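Local coordinates for AP endonuclease, family 2 (Brucella melitensis biovar Abortus, PDB 3NGF), which probably isomerises hydroxypyruvate, as a manganese-binding TIM-barrel enzyme of the hyi family, although it is named an AP endonuclease, at residues E27-A32 with H60-V65; G77-A82 with R155-Y160; H219-G224 with L258-P263. All blocks are in the same frame, centred on the assembly; numbering follows the deposited sequence. Where two conformers were deposited one is given.

Interaction 1: residues E27-A32 with H60-V65; sequences ERFRLA and HNLTQV
Arg30 and His60 mark the closest approach of the two backbones, their CA atoms 5.9 Å apart. Residues 27-32 belong to helix 25-34, which follows the first strand of the TIM barrel; residues 60-65 run from just past helix 50-59 through a turn into the third strand, 63-68. The turn is a Schellman motif: Asn61, at positive phi, is its C-prime residue, with Leu62 N bonded to Leu57 O. Across the contact the two segments share apolar and CH-pi contacts, and no hydrogen bonds. His60 lays one face of its imidazole over the helix. Arg30 CB sits above that face, 3.9 Å from the ring centroid and 23° off the normal, a CH-pi contact off-centre on the CE1 side, where CB is 3.6 Å from His60 CE1. With Arg30 CG anti to the backbone N (chi1 -180°), the chain passes beside the imidazole and then bends at chi3, so that the guanidinium ends away from the ring and NH1 forms a salt bridge with Glu34. His60 NE2 is meanwhile hydrogen-bonded to a glycerol, probably from the crystallisation liquor. One residue earlier, Phe29 is buried against Glu56 and Leu57 of helix 50-59, its ring edge-to-face with Phe25. Its CB lies 4.0 Å from His60 CD2, obliquely to the imidazole. Leu62 takes part through a single methyl: CD1 meets the edge of the Phe29 ring, lies 4.0 Å from Phe29 CB, and comes to 3.5 Å from Phe29 O.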
ATOM      1  N   GLU A  27       3.133 -10.716  17.457  0.50 12.59           N
ATOM      2  CA  GLU A  27       1.884 -11.148  18.082  0.50 13.11           C
ATOM      3  C   GLU A  27       0.636 -10.679  17.298  0.50 12.77           C
ATOM      4  O   GLU A  27      -0.474 -11.183  17.529  0.50 13.13           O
ATOM      5  CB  GLU A  27       1.836 -10.651  19.543  0.50 14.28           C
ATOM      6  CG  GLU A  27       2.745 -11.454  20.505  0.50 15.44           C
ATOM      7  CD  GLU A  27       2.910 -10.850  21.896  0.50 17.39           C
ATOM      8  OE1 GLU A  27       4.041 -10.936  22.452  0.50 13.74           O
ATOM      9  OE2 GLU A  27       1.918 -10.295  22.430  0.50 17.96           O
ATOM     10  N   ARG A  28       0.816  -9.738  16.369  1.00 12.43           N
ATOM     11  CA  ARG A  28      -0.313  -9.126  15.635  1.00 11.78           C
ATOM     12  C   ARG A  28      -0.946 -10.070  14.618  1.00 11.54           C
ATOM     13  O   ARG A  28      -2.127  -9.949  14.304  1.00 12.98           O
ATOM     14  CB  ARG A  28       0.119  -7.805  14.960  1.00 11.33           C
ATOM     15  CG  ARG A  28       0.644  -6.810  16.010  1.00 11.51           C
ATOM     16  CD  ARG A  28       1.040  -5.448  15.452  1.00 11.41           C
ATOM     17  NE  ARG A  28       1.767  -4.709  16.472  1.00 10.54           N
ATOM     18  CZ  ARG A  28       2.664  -3.769  16.248  1.00 11.01           C
ATOM     19  NH1 ARG A  28       2.921  -3.356  14.996  1.00 11.98           N
ATOM     20  NH2 ARG A  28       3.265  -3.195  17.281  1.00 11.56           N
ATOM     21  N   PHE A  29      -0.151 -11.023  14.106  1.00 10.39           N
ATOM     22  CA  PHE A  29      -0.645 -11.980  13.122  1.00 10.15           C
ATOM     23  C   PHE A  29      -1.783 -12.832  13.694  1.00 11.05           C
ATOM     24  O   PHE A  29      -2.869 -12.916  13.097  1.00 10.74           O
ATOM     25  CB  PHE A  29       0.490 -12.864  12.599  1.00  9.63           C
ATOM     26  CG  PHE A  29       1.537 -12.103  11.808  1.00 10.09           C
ATOM     27  CD1 PHE A  29       1.465 -12.037  10.428  1.00  9.72           C
ATOM     28  CD2 PHE A  29       2.585 -11.467  12.455  1.00 11.04           C
ATOM     29  CE1 PHE A  29       2.420 -11.348   9.698  1.00  8.78           C
ATOM     30  CE2 PHE A  29       3.547 -10.771  11.745  1.00  9.50           C
ATOM     31  CZ  PHE A  29       3.451 -10.695  10.358  1.00  9.88           C
ATOM     32  N   ARG A  30      -1.557 -13.406  14.875  1.00 11.66           N
ATOM     33  CA  ARG A  30      -2.594 -14.178  15.573  1.00 12.14           C
ATOM     34  C   ARG A  30      -3.835 -13.325  15.880  1.00 12.23           C
ATOM     35  O   ARG A  30      -4.980 -13.762  15.701  1.00 12.64           O
ATOM     36  CB  ARG A  30      -2.047 -14.740  16.866  1.00 13.25           C
ATOM     37  CG  ARG A  30      -3.083 -15.577  17.656  1.00 16.75           C
ATOM     38  CD  ARG A  30      -2.516 -16.167  18.949  1.00 21.67           C
ATOM     39  NE  ARG A  30      -2.046 -15.146  19.893  1.00 24.23           N
ATOM     40  CZ  ARG A  30      -2.817 -14.457  20.736  1.00 30.05           C
ATOM     41  NH1 ARG A  30      -4.138 -14.649  20.790  1.00 32.48           N
ATOM     42  NH2 ARG A  30      -2.264 -13.563  21.542  1.00 32.17           N
ATOM     43  N   LEU A  31      -3.619 -12.118  16.377  1.00 12.11           N
ATOM     44  CA  LEU A  31      -4.773 -11.266  16.692  1.00 13.73           C
ATOM     45  C   LEU A  31      -5.631 -10.910  15.454  1.00 13.32           C
ATOM     46  O   LEU A  31      -6.868 -10.891  15.531  1.00 14.70           O
ATOM     47  CB  LEU A  31      -4.337 -10.029  17.454  1.00 14.41           C
ATOM     48  CG  LEU A  31      -3.703 -10.221  18.833  1.00 17.03           C
ATOM     49  CD1 LEU A  31      -3.563  -8.824  19.479  1.00 17.30           C
ATOM     50  CD2 LEU A  31      -4.485 -11.166  19.741  1.00 16.65           C
ATOM     51  N   ALA A  32      -4.988 -10.666  14.314  1.00 12.44           N
ATOM     52  CA  ALA A  32      -5.682 -10.382  13.073  1.00 12.24           C
ATOM     53  C   ALA A  32      -6.471 -11.589  12.619  1.00 12.78           C
ATOM     54  O   ALA A  32      -7.628 -11.462  12.254  1.00 12.94           O
ATOM     55  CB  ALA A  32      -4.668  -9.946  11.952  1.00 10.81           C
ATOM     56  N   HIS A  60      -1.048 -19.011  11.144  1.00 13.40           N
ATOM     57  CA  HIS A  60      -2.272 -18.280  11.373  1.00 13.77           C
ATOM     58  C   HIS A  60      -3.185 -18.169  10.138  1.00 14.17           C
ATOM     59  O   HIS A  60      -4.155 -17.394  10.155  1.00 15.05           O
ATOM     60  CB  HIS A  60      -1.925 -16.921  12.001  1.00 12.99           C
ATOM     61  CG  HIS A  60      -1.150 -17.064  13.273  1.00 13.51           C
ATOM     62  ND1 HIS A  60      -1.681 -17.688  14.375  1.00 14.40           N
ATOM     63  CD2 HIS A  60       0.120 -16.730  13.606  1.00 12.53           C
ATOM     64  CE1 HIS A  60      -0.781 -17.728  15.340  1.00 17.18           C
ATOM     65  NE2 HIS A  60       0.319 -17.147  14.905  1.00 12.75           N
ATOM     66  N   ASN A  61      -2.880 -18.941   9.098  0.50 14.94           N
ATOM     67  CA  ASN A  61      -3.698 -18.992   7.886  0.50 15.87           C
ATOM     68  C   ASN A  61      -3.986 -17.618   7.304  0.50 14.99           C
ATOM     69  O   ASN A  61      -5.147 -17.207   7.185  0.50 15.51           O
ATOM     70  CB  ASN A  61      -5.001 -19.710   8.184  0.50 17.25           C
ATOM     71  CG  ASN A  61      -4.771 -21.047   8.813  0.50 19.42           C
ATOM     72  OD1 ASN A  61      -5.022 -21.241  10.015  0.50 25.89           O
ATOM     73  ND2 ASN A  61      -4.256 -21.980   8.026  0.50 20.75           N
ATOM     74  N   LEU A  62      -2.914 -16.906   6.972  1.00 13.79           N
ATOM     75  CA  LEU A  62      -3.016 -15.541   6.469  1.00 12.58           C
ATOM     76  C   LEU A  62      -2.271 -15.389   5.151  1.00 12.48           C
ATOM     77  O   LEU A  62      -1.246 -16.026   4.950  1.00 11.84           O
ATOM     78  CB  LEU A  62      -2.388 -14.564   7.454  1.00 12.50           C
ATOM     79  CG  LEU A  62      -3.098 -14.319   8.788  1.00 11.02           C
ATOM     80  CD1 LEU A  62      -2.172 -13.522   9.745  1.00 10.16           C
ATOM     81  CD2 LEU A  62      -4.430 -13.580   8.574  1.00 12.60           C
ATOM     82  N   THR A  63      -2.809 -14.555   4.276  1.00 11.34           N
ATOM     83  CA  THR A  63      -2.161 -14.159   3.023  1.00 11.25           C
ATOM     84  C   THR A  63      -1.463 -12.826   3.234  1.00 10.11           C
ATOM     85  O   THR A  63      -2.047 -11.889   3.799  1.00  9.76           O
ATOM     86  CB  THR A  63      -3.213 -13.967   1.933  1.00 12.55           C
ATOM     87  OG1 THR A  63      -3.837 -15.225   1.657  1.00 15.19           O
ATOM     88  CG2 THR A  63      -2.603 -13.337   0.661  1.00 11.71           C
ATOM     89  N   GLN A  64      -0.236 -12.713   2.731  1.00 10.62           N
ATOM     90  CA  GLN A  64       0.481 -11.444   2.722  1.00  9.93           C
ATOM     91  C   GLN A  64       0.070 -10.683   1.466  1.00 10.20           C
ATOM     92  O   GLN A  64       0.368 -11.117   0.347  1.00 10.79           O
ATOM     93  CB  GLN A  64       1.999 -11.656   2.715  1.00 10.69           C
ATOM     94  CG  GLN A  64       2.779 -10.327   2.858  1.00 10.03           C
ATOM     95  CD  GLN A  64       2.644  -9.697   4.239  1.00 14.13           C
ATOM     96  OE1 GLN A  64       2.717 -10.402   5.239  1.00 13.15           O
ATOM     97  NE2 GLN A  64       2.508  -8.352   4.305  1.00 10.44           N
ATOM     98  N   VAL A  65      -0.659  -9.585   1.647  1.00  9.85           N
ATOM     99  CA  VAL A  65      -1.267  -8.876   0.508  1.00 10.05           C
ATOM    100  C   VAL A  65      -0.348  -7.808  -0.070  1.00  9.98           C
ATOM    101  O   VAL A  65      -0.360  -7.566  -1.292  1.00 11.79           O
ATOM    102  CB  VAL A  65      -2.602  -8.272   0.947  1.00 10.75           C
ATOM    103  CG1 VAL A  65      -3.176  -7.365  -0.099  1.00 15.08           C
ATOM    104  CG2 VAL A  65      -3.583  -9.442   1.347  1.00  9.42           C
TER

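Interaction 2: residues G77-A82 with R155-Y160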
ATOM      1  N   GLY A  77      14.316  10.794   8.032  1.00 28.90           N
ATOM      2  CA  GLY A  77      13.276  11.478   7.252  1.00 27.31           C
ATOM      3  C   GLY A  77      13.090  10.999   5.812  1.00 25.01           C
ATOM      4  O   GLY A  77      12.270  11.559   5.080  1.00 24.92           O
ATOM      5  N   GLU A  78      13.847   9.988   5.381  1.00 23.23           N
ATOM      6  CA  GLU A  78      13.694   9.472   4.004  1.00 21.23           C
ATOM      7  C   GLU A  78      12.388   8.677   3.849  1.00 19.64           C
ATOM      8  O   GLU A  78      11.990   7.933   4.738  1.00 18.54           O
ATOM      9  CB  GLU A  78      14.916   8.632   3.570  1.00 20.99           C
ATOM     10  CG  GLU A  78      16.200   9.414   3.710  1.00 22.65           C
ATOM     11  CD  GLU A  78      17.377   8.841   2.941  1.00 22.33           C
ATOM     12  OE1 GLU A  78      17.454   7.612   2.729  1.00 21.95           O
ATOM     13  OE2 GLU A  78      18.258   9.642   2.585  1.00 26.05           O
ATOM     14  N   ARG A  79      11.722   8.882   2.714  1.00 17.43           N
ATOM     15  CA  ARG A  79      10.427   8.265   2.415  1.00 17.13           C
ATOM     16  C   ARG A  79      10.471   7.637   1.024  1.00 14.75           C
ATOM     17  O   ARG A  79       9.587   7.845   0.193  1.00 15.35           O
ATOM     18  CB  ARG A  79       9.321   9.318   2.509  1.00 17.53           C
ATOM     19  CG  ARG A  79       9.269  10.004   3.865  1.00 21.33           C
ATOM     20  CD  ARG A  79       8.738   9.028   4.906  1.00 22.00           C
ATOM     21  NE  ARG A  79       8.573   9.625   6.233  1.00 25.01           N
ATOM     22  CZ  ARG A  79       9.482   9.601   7.214  1.00 29.38           C
ATOM     23  NH1 ARG A  79      10.678   9.021   7.050  1.00 29.75           N
ATOM     24  NH2 ARG A  79       9.203  10.183   8.380  1.00 32.02           N
ATOM     25  N   GLY A  80      11.507   6.841   0.774  1.00 13.86           N
ATOM     26  CA  GLY A  80      11.683   6.189  -0.532  1.00 11.89           C
ATOM     27  C   GLY A  80      12.717   6.907  -1.382  1.00 12.42           C
ATOM     28  O   GLY A  80      13.126   8.010  -1.061  1.00 13.22           O
ATOM     29  N   MET A  81      13.141   6.274  -2.468  0.50 12.09           N
ATOM     30  CA  MET A  81      14.112   6.903  -3.367  0.50 13.03           C
ATOM     31  C   MET A  81      13.842   6.671  -4.849  0.50 12.92           C
ATOM     32  O   MET A  81      14.657   7.077  -5.692  0.50 13.40           O
ATOM     33  CB  MET A  81      15.496   6.380  -3.041  0.50 13.57           C
ATOM     34  CG  MET A  81      15.660   4.934  -3.424  0.50 13.14           C
ATOM     35  SD  MET A  81      16.948   4.197  -2.434  0.50 13.68           S
ATOM     36  CE  MET A  81      16.173   4.145  -0.816  0.50 11.85           C
ATOM     37  N   ALA A  82      12.708   6.055  -5.189  1.00 12.28           N
ATOM     38  CA  ALA A  82      12.414   5.715  -6.612  1.00 12.66           C
ATOM     39  C   ALA A  82      12.503   6.921  -7.549  1.00 13.04           C
ATOM     40  O   ALA A  82      12.898   6.764  -8.701  1.00 13.21           O
ATOM     41  CB  ALA A  82      11.064   5.037  -6.787  1.00 11.92           C
ATOM     42  N   ARG A 155      -0.645  17.056   3.392  1.00 16.63           N
ATOM     43  CA  ARG A 155      -0.767  17.357   4.792  1.00 17.37           C
ATOM     44  C   ARG A 155       0.029  16.370   5.608  1.00 17.81           C
ATOM     45  O   ARG A 155       0.809  16.752   6.492  1.00 18.90           O
ATOM     46  CB  ARG A 155      -2.236  17.335   5.215  1.00 17.44           C
ATOM     47  CG  ARG A 155      -2.431  17.577   6.688  1.00 19.45           C
ATOM     48  CD  ARG A 155      -3.836  18.070   7.018  1.00 19.10           C
ATOM     49  NE  ARG A 155      -4.892  17.131   6.666  1.00 17.54           N
ATOM     50  CZ  ARG A 155      -5.905  17.357   5.812  1.00 16.60           C
ATOM     51  NH1 ARG A 155      -6.820  16.413   5.615  1.00 15.67           N
ATOM     52  NH2 ARG A 155      -6.039  18.515   5.165  1.00 18.31           N
ATOM     53  N   ASN A 156      -0.148  15.087   5.318  1.00 16.38           N
ATOM     54  CA  ASN A 156       0.602  14.045   6.026  1.00 17.07           C
ATOM     55  C   ASN A 156       2.023  13.825   5.515  1.00 17.68           C
ATOM     56  O   ASN A 156       2.870  13.437   6.300  1.00 18.99           O
ATOM     57  CB  ASN A 156      -0.151  12.711   5.999  1.00 16.50           C
ATOM     58  CG  ASN A 156      -1.404  12.735   6.860  1.00 18.26           C
ATOM     59  OD1 ASN A 156      -2.476  12.378   6.405  1.00 17.06           O
ATOM     60  ND2 ASN A 156      -1.273  13.208   8.108  1.00 23.28           N
ATOM     61  N   MET A 157       2.284  14.065   4.224  1.00 17.97           N
ATOM     62  CA  MET A 157       3.619  13.867   3.642  1.00 18.44           C
ATOM     63  C   MET A 157       4.026  15.057   2.761  1.00 19.14           C
ATOM     64  O   MET A 157       4.140  14.929   1.539  1.00 17.30           O
ATOM     65  CB  MET A 157       3.661  12.557   2.840  1.00 18.23           C
ATOM     66  CG  MET A 157       5.075  11.932   2.733  1.00 21.18           C
ATOM     67  SD  MET A 157       5.770  11.364   4.313  1.00 25.94           S
ATOM     68  CE  MET A 157       4.875   9.817   4.546  1.00 26.16           C
ATOM     69  N   PRO A 158       4.241  16.234   3.379  1.00 19.56           N
ATOM     70  CA  PRO A 158       4.595  17.397   2.558  1.00 20.69           C
ATOM     71  C   PRO A 158       5.874  17.152   1.766  1.00 20.01           C
ATOM     72  O   PRO A 158       6.830  16.605   2.301  1.00 20.32           O
ATOM     73  CB  PRO A 158       4.791  18.536   3.577  1.00 21.63           C
ATOM     74  CG  PRO A 158       4.751  17.916   4.923  1.00 21.51           C
ATOM     75  CD  PRO A 158       4.218  16.527   4.820  1.00 21.04           C
ATOM     76  N   GLY A 159       5.874  17.548   0.499  1.00 19.39           N
ATOM     77  CA  GLY A 159       7.052  17.428  -0.357  1.00 19.54           C
ATOM     78  C   GLY A 159       7.210  16.076  -1.024  1.00 17.35           C
ATOM     79  O   GLY A 159       8.151  15.875  -1.789  1.00 18.52           O
ATOM     80  N   TYR A 160       6.280  15.158  -0.765  1.00 15.62           N
ATOM     81  CA  TYR A 160       6.301  13.856  -1.432  1.00 13.95           C
ATOM     82  C   TYR A 160       6.130  13.988  -2.952  1.00 14.15           C
ATOM     83  O   TYR A 160       5.388  14.853  -3.449  1.00 14.19           O
ATOM     84  CB  TYR A 160       5.229  12.907  -0.858  1.00 13.49           C
ATOM     85  CG  TYR A 160       5.493  11.475  -1.167  1.00 10.75           C
ATOM     86  CD1 TYR A 160       6.572  10.809  -0.601  1.00 11.99           C
ATOM     87  CD2 TYR A 160       4.652  10.754  -2.030  1.00 11.71           C
ATOM     88  CE1 TYR A 160       6.825   9.458  -0.904  1.00 11.47           C
ATOM     89  CE2 TYR A 160       4.912   9.414  -2.341  1.00 11.89           C
ATOM     90  CZ  TYR A 160       5.987   8.775  -1.772  1.00 11.93           C
ATOM     91  OH  TYR A 160       6.249   7.443  -2.085  1.00  9.96           O
TER
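Arg79 NH1, at the end of the side chain that lies against Met157, is gripped by two carbonyl oxygens, those of Glu78 and Trp74. The bond to Glu78 O is 2.9 Å long with an N-H...O angle of 159°. That oxygen lies close to the guanidinium plane, whereas NH1 stands well above the carbonyl plane, 58° out of it. The bend at chi2 (-71°) brings the guanidinium back to its own loop, where the two bonds and a cation-pi contact with Trp74 hold its rotation. Met157 meets the CG-CD-NE part of this chain. The two chains cross at about a right angle, and Met157 SD sits equally close, 3.8 Å, to Arg79 CG, CD and NE, near the plane of the guanidinium and at its edge; Met157 CE follows at 4.0 Å from Arg79 CD. Tyr160 supplies the second point of touch: its CE1 edge lies 3.4 Å from Arg79 O, which sits near the ring plane. The phenol OH has its own partner in Ser114 N, and a type II turn, closed by Tyr160 N to Met157 O, spans the residues from Met157 to Tyr160, the two that touch Arg79. Two loops thus meet, after the third and fifth barrel strands, at the C-terminal mouth where TIM barrels keep their active sites; the Tyr160 side chain lies about 6 Å from that of the manganese ligand Glu150.

Interaction 3: residues H219-G224 with L258-P263; sequences HEPDEG and LAWFAP
Pro221 sets its CG over the face of the Trp260 indole, the proline crossing it at about a right angle, and this pair forms the tight part of a contact between two loops of the TIM barrel, one after the seventh strand, 207-212, and one after the eighth, 243-246. Pro221 CG lies 3.6 Å from the centroid of the six-membered ring and only 14° off its normal, which is the geometry of a CH-pi contact over the face. The opposite face is covered by CB of the neighbouring Phe261, so the indole is sandwiched between two aliphatic groups. Trp260 CG sits between the backbone N and the carbonyl carbon (chi1 72°), a torsion that turns the ring across the proline. The ring is fixed further by a hydrogen bond from NE1 to Tyr248 OH and by an edge-to-face contact with Phe12. Pro221 itself is the centre of an inverse gamma turn. At the five-membered end of the indole, the buried Glu220 contributes only aliphatic carbon: its CG is 4.0 Å from Trp260 CD1 and oblique to the ring. Its carboxylate is turned 70° from the indole plane, and OE1 accepts a hydrogen bond from Arg251 N.

The packing thins on the solvent side. Asp222 is exposed, and though the backbones come nearest here, with 6.2 Å between the CA atoms of Asp222 and Trp260, the side chains meet only through their CB atoms, 3.9 Å apart. The carboxylate of Asp222 is engaged elsewhere, OD1 in a salt bridge with Arg251 NH1. The proline stays the close point: besides CG over the six-membered ring, its CD lies 3.6 Å from Trp260 NE1.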
ATOM      1  N   HIS A 219      -9.162   6.973  11.238  1.00 13.23           N
ATOM      2  CA  HIS A 219      -9.576   5.902  12.145  1.00 13.41           C
ATOM      3  C   HIS A 219     -10.451   4.875  11.394  1.00 13.17           C
ATOM      4  O   HIS A 219     -10.453   4.828  10.158  1.00 13.08           O
ATOM      5  CB  HIS A 219     -10.326   6.460  13.379  1.00 14.30           C
ATOM      6  CG  HIS A 219      -9.581   7.494  14.172  1.00 15.55           C
ATOM      7  ND1 HIS A 219      -8.289   7.313  14.620  1.00 15.44           N
ATOM      8  CD2 HIS A 219      -9.979   8.696  14.656  1.00 17.05           C
ATOM      9  CE1 HIS A 219      -7.909   8.381  15.306  1.00 19.53           C
ATOM     10  NE2 HIS A 219      -8.920   9.231  15.351  1.00 18.72           N
ATOM     11  N   GLU A 220     -11.178   4.037  12.134  1.00 13.97           N
ATOM     12  CA  GLU A 220     -12.076   3.048  11.542  1.00 14.27           C
ATOM     13  C   GLU A 220     -12.951   3.631  10.433  1.00 14.23           C
ATOM     14  O   GLU A 220     -13.450   4.763  10.575  1.00 14.64           O
ATOM     15  CB  GLU A 220     -12.976   2.450  12.621  1.00 15.59           C
ATOM     16  CG  GLU A 220     -12.271   1.444  13.528  1.00 16.81           C
ATOM     17  CD  GLU A 220     -11.460   2.046  14.692  1.00 17.34           C
ATOM     18  OE1 GLU A 220     -11.344   3.282  14.827  1.00 15.66           O
ATOM     19  OE2 GLU A 220     -10.958   1.246  15.510  1.00 15.49           O
ATOM     20  N   PRO A 221     -13.204   2.860   9.350  1.00 14.62           N
ATOM     21  CA  PRO A 221     -13.999   3.368   8.207  1.00 15.16           C
ATOM     22  C   PRO A 221     -15.521   3.359   8.467  1.00 17.77           C
ATOM     23  O   PRO A 221     -16.297   2.884   7.631  1.00 20.89           O
ATOM     24  CB  PRO A 221     -13.678   2.383   7.087  1.00 16.01           C
ATOM     25  CG  PRO A 221     -13.427   1.074   7.825  1.00 14.13           C
ATOM     26  CD  PRO A 221     -12.705   1.490   9.097  1.00 14.28           C
ATOM     27  N   ASP A 222     -15.927   3.803   9.639  1.00 16.83           N
ATOM     28  CA  ASP A 222     -17.336   3.873   9.994  1.00 17.60           C
ATOM     29  C   ASP A 222     -17.668   5.248  10.554  1.00 17.67           C
ATOM     30  O   ASP A 222     -18.677   5.408  11.231  1.00 17.96           O
ATOM     31  CB  ASP A 222     -17.672   2.793  11.013  1.00 18.81           C
ATOM     32  CG  ASP A 222     -16.912   2.952  12.306  1.00 21.20           C
ATOM     33  OD1 ASP A 222     -16.033   3.837  12.411  1.00 19.84           O
ATOM     34  OD2 ASP A 222     -17.229   2.195  13.227  1.00 24.69           O
ATOM     35  N   GLU A 223     -16.793   6.221  10.313  1.00 16.34           N
ATOM     36  CA  GLU A 223     -16.998   7.582  10.813  1.00 17.39           C
ATOM     37  C   GLU A 223     -16.448   8.547   9.778  1.00 15.82           C
ATOM     38  O   GLU A 223     -15.750   8.155   8.859  1.00 14.32           O
ATOM     39  CB  GLU A 223     -16.276   7.808  12.146  1.00 18.64           C
ATOM     40  CG  GLU A 223     -14.741   7.688  11.990  1.00 19.65           C
ATOM     41  CD  GLU A 223     -13.916   8.181  13.154  1.00 22.97           C
ATOM     42  OE1 GLU A 223     -14.293   7.993  14.331  1.00 24.63           O
ATOM     43  OE2 GLU A 223     -12.839   8.733  12.878  1.00 26.47           O
ATOM     44  N   GLY A 224     -16.781   9.818   9.912  1.00 15.45           N
ATOM     45  CA  GLY A 224     -16.143  10.813   9.055  1.00 15.28           C
ATOM     46  C   GLY A 224     -16.935  11.095   7.805  1.00 14.76           C
ATOM     47  O   GLY A 224     -18.105  10.676   7.675  1.00 14.49           O
ATOM     48  N   LEU A 258     -14.004  -2.953  15.723  1.00 18.07           N
ATOM     49  CA  LEU A 258     -14.248  -3.814  14.566  1.00 16.78           C
ATOM     50  C   LEU A 258     -15.716  -4.152  14.229  1.00 17.99           C
ATOM     51  O   LEU A 258     -15.963  -5.022  13.407  1.00 17.25           O
ATOM     52  CB  LEU A 258     -13.416  -5.089  14.710  1.00 16.66           C
ATOM     53  CG  LEU A 258     -11.911  -4.902  14.546  1.00 15.69           C
ATOM     54  CD1 LEU A 258     -11.184  -6.225  14.771  1.00 18.22           C
ATOM     55  CD2 LEU A 258     -11.552  -4.315  13.162  1.00 14.43           C
ATOM     56  N   ALA A 259     -16.699  -3.439  14.803  1.00 19.50           N
ATOM     57  CA  ALA A 259     -18.098  -3.667  14.415  1.00 21.19           C
ATOM     58  C   ALA A 259     -18.320  -3.482  12.906  1.00 20.42           C
ATOM     59  O   ALA A 259     -19.103  -4.205  12.298  1.00 20.49           O
ATOM     60  CB  ALA A 259     -19.087  -2.749  15.229  1.00 23.60           C
ATOM     61  N   TRP A 260     -17.608  -2.532  12.293  1.00 19.50           N
ATOM     62  CA  TRP A 260     -17.779  -2.234  10.873  1.00 19.63           C
ATOM     63  C   TRP A 260     -17.429  -3.445  10.029  1.00 19.26           C
ATOM     64  O   TRP A 260     -17.979  -3.634   8.941  1.00 19.01           O
ATOM     65  CB  TRP A 260     -16.898  -1.037  10.444  1.00 19.41           C
ATOM     66  CG  TRP A 260     -15.442  -1.337  10.383  1.00 17.44           C
ATOM     67  CD1 TRP A 260     -14.522  -1.125  11.354  1.00 15.79           C
ATOM     68  CD2 TRP A 260     -14.731  -1.925   9.275  1.00 16.40           C
ATOM     69  NE1 TRP A 260     -13.279  -1.551  10.938  1.00 15.30           N
ATOM     70  CE2 TRP A 260     -13.385  -2.054   9.668  1.00 16.26           C
ATOM     71  CE3 TRP A 260     -15.114  -2.373   8.008  1.00 18.42           C
ATOM     72  CZ2 TRP A 260     -12.411  -2.620   8.835  1.00 16.43           C
ATOM     73  CZ3 TRP A 260     -14.156  -2.911   7.173  1.00 18.34           C
ATOM     74  CH2 TRP A 260     -12.810  -3.023   7.587  1.00 16.59           C
ATOM     75  N   PHE A 261     -16.485  -4.244  10.540  1.00 18.87           N
ATOM     76  CA  PHE A 261     -15.946  -5.414   9.835  1.00 18.54           C
ATOM     77  C   PHE A 261     -16.811  -6.670  10.029  1.00 20.51           C
ATOM     78  O   PHE A 261     -16.639  -7.650   9.305  1.00 20.27           O
ATOM     79  CB  PHE A 261     -14.522  -5.647  10.335  1.00 17.37           C
ATOM     80  CG  PHE A 261     -13.809  -6.821   9.710  1.00 17.30           C
ATOM     81  CD1 PHE A 261     -13.653  -6.912   8.336  1.00 15.44           C
ATOM     82  CD2 PHE A 261     -13.244  -7.808  10.515  1.00 16.81           C
ATOM     83  CE1 PHE A 261     -12.964  -7.986   7.759  1.00 17.80           C
ATOM     84  CE2 PHE A 261     -12.546  -8.900   9.945  1.00 16.49           C
ATOM     85  CZ  PHE A 261     -12.417  -8.994   8.571  1.00 17.26           C
ATOM     86  N   ALA A 262     -17.720  -6.649  11.009  1.00 22.60           N
ATOM     87  CA  ALA A 262     -18.549  -7.833  11.344  1.00 26.31           C
ATOM     88  C   ALA A 262     -19.194  -8.542  10.137  1.00 28.55           C
ATOM     89  O   ALA A 262     -19.123  -9.757  10.048  1.00 30.59           O
ATOM     90  CB  ALA A 262     -19.611  -7.480  12.398  1.00 27.54           C
ATOM     91  N   PRO A 263     -19.806  -7.793   9.204  1.00 29.75           N
ATOM     92  CA  PRO A 263     -20.404  -8.409   8.010  1.00 32.47           C
ATOM     93  C   PRO A 263     -19.431  -9.132   7.073  1.00 33.21           C
ATOM     94  O   PRO A 263     -19.865  -9.924   6.237  1.00 34.84           O
ATOM     95  CB  PRO A 263     -20.995  -7.207   7.261  1.00 32.50           C
ATOM     96  CG  PRO A 263     -21.225  -6.175   8.318  1.00 31.96           C
ATOM     97  CD  PRO A 263     -20.103  -6.352   9.284  1.00 29.66           C
TER

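All three contacts belong to one TIM barrel but stand at different distances from its manganese ion, which Glu150, Asp185, Gln211 and Glu247 bind. Interaction 2 is nearest, with the Met157 side chain about 9 Å from the metal; in interaction 3 the Pro221 side chain is about 13 Å from the manganese ion. Both join loops that follow barrel strands, whereas interaction 1 lies where a helix meets the approach to a strand, away from the annotated sites. None of the contacts touch. Interactions 1 and 3 are neighbours, about 6 Å between nearest atoms, and interactions 2 and 3 come to about 10 Å between nearest atoms, while interactions 1 and 2, with centres 28 Å apart, lie on opposite sides of the chain's centre.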